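Local coordinates for glycerol kinase, putative (Plasmodium falciparum, PDB 2W40) that catalyses the ATP-dependent phosphorylation of glycerol to sn-glycerol 3-phosphate, the entry step of glycerol into metabolism, at the interface of chains A and B. Coordinates in Å, arbitrary orientation; residue numbers count along the deposited sequence, not the author numbering. Chains: chain A/B, Glycerol kinase, putative.

The interface of chains A and B. Residues chain A 39-43; chain B 344, 372, 374.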
loop_
_atom_site.group_PDB
_atom_site.type_symbol
_atom_site.label_atom_id
_atom_site.label_comp_id
_atom_site.label_asym_id
_atom_site.label_seq_id
_atom_site.Cartn_x
_atom_site.Cartn_y
_atom_site.Cartn_z
ATOM N N CYS A 39 7.727 16.569 6.258
ATOM C CA CYS A 39 7.005 16.302 5.028
ATOM C C CYS A 39 5.532 16.738 5.196
ATOM O O CYS A 39 4.646 15.888 5.313
ATOM C CB CYS A 39 7.090 14.849 4.648
ATOM S SG CYS A 39 8.747 14.216 4.486
ATOM N N LEU A 40 5.353 18.047 5.200
ATOM C CA LEU A 40 4.083 18.767 5.527
ATOM C C LEU A 40 3.021 18.684 4.543
ATOM O O LEU A 40 1.852 18.777 4.923
ATOM C CB LEU A 40 4.432 20.271 5.693
ATOM C CG LEU A 40 3.476 21.455 6.017
ATOM C CD1 LEU A 40 2.977 21.262 7.455
ATOM C CD2 LEU A 40 4.120 22.896 5.801
ATOM N N LYS A 41 3.366 18.576 3.264
ATOM C CA LYS A 41 2.456 18.579 2.180
ATOM C C LYS A 41 3.036 17.534 1.216
ATOM O O LYS A 41 4.279 17.313 1.193
ATOM C CB LYS A 41 2.386 19.967 1.443
ATOM C CG LYS A 41 2.264 21.165 2.322
ATOM C CD LYS A 41 2.198 22.357 1.381
ATOM C CE LYS A 41 2.031 23.587 2.138
ATOM N NZ LYS A 41 1.460 24.564 1.170
ATOM N N PRO A 42 2.192 16.976 0.309
ATOM C CA PRO A 42 2.734 16.121 -0.754
ATOM C C PRO A 42 3.824 16.820 -1.549
ATOM O O PRO A 42 3.634 17.946 -2.090
ATOM C CB PRO A 42 1.512 15.807 -1.633
ATOM C CG PRO A 42 0.299 16.017 -0.711
ATOM C CD PRO A 42 0.715 17.175 0.133
ATOM N N GLY A 43 4.994 16.170 -1.649
ATOM C CA GLY A 43 6.077 16.803 -2.386
ATOM C C GLY A 43 7.063 17.555 -1.575
ATOM O O GLY A 43 8.172 17.744 -1.981
ATOM N N THR B 344 -5.034 13.051 -0.363
ATOM C CA THR B 344 -3.968 13.709 -1.151
ATOM C C THR B 344 -3.664 13.001 -2.487
ATOM O O THR B 344 -2.483 12.900 -2.950
ATOM C CB THR B 344 -2.742 13.859 -0.345
ATOM O OG1 THR B 344 -2.115 12.617 -0.278
ATOM C CG2 THR B 344 -3.030 14.278 1.067
ATOM N N THR B 372 3.067 9.750 -1.666
ATOM C CA THR B 372 4.226 10.534 -1.421
ATOM C C THR B 372 4.763 10.310 -0.003
ATOM O O THR B 372 4.128 9.608 0.816
ATOM C CB THR B 372 3.932 12.059 -1.676
ATOM O OG1 THR B 372 2.936 12.553 -0.770
ATOM C CG2 THR B 372 3.553 12.309 -3.211
ATOM N N ASN B 374 4.589 12.399 2.310
ATOM C CA ASN B 374 3.531 12.979 3.161
ATOM C C ASN B 374 2.387 11.996 3.505
ATOM O O ASN B 374 1.677 12.164 4.510
ATOM C CB ASN B 374 3.017 14.233 2.485
ATOM C CG ASN B 374 1.817 14.861 3.216
ATOM O OD1 ASN B 374 0.694 14.690 2.743
ATOM N ND2 ASN B 374 2.044 15.475 4.421
#
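B:Asn374 reaches over to the loop A:Cys39–A:Gly43 in this two-fold interface between two copies of an FGGY-family carbohydrate kinase, where a loop linking strands 27-34 and 46-47 of one subunit meets loop residues from the C-terminal half of the other. The interface belongs to the deposited dimer; the structure alone does not show that this dimer is the functional form.

A hydrogen bond runs from the amide nitrogen ND2 of B:Asn374 to the backbone O of A:Cys39, 2.8 Å long and almost straight at the hydrogen (176°). The acceptor lies practically in the plane of the amide, while the donor approaches tilted 25° from the carbonyl plane. CG of B:Asn374 stands opposite its backbone N (chi1 175°), extending the amide along the partner loop. Asparagine suits the place because its short amide offers an N-H to a main-chain carbonyl, and the bond therefore depends little on the side chain of A:Cys39. ND2 also passes 3.3 Å from O of A:Leu40, a close polar approach.

Van der Waals contacts continue from this bond towards A:Pro42. The amide of B:Asn374 lies nearly parallel over the face of the A:Lys41–A:Pro42 peptide, with CG 3.6 Å from N of A:Pro42 and OD1 3.6 Å from its CD. Separately, CB of B:Asn374 comes within 3.5 Å of the carbonyl C of A:Lys41. The compact, rigid ring of A:Pro42 fits among B:Asn374, B:Thr344 and B:Thr372. B:Thr344 meets it mainly through its branch point, CB lying 3.7 Å from the ring's CG. B:Thr372 instead presents its hydroxyl: OG1, set between its backbone N and carbonyl carbon, faces the proline, 3.6 Å from CA of A:Pro42.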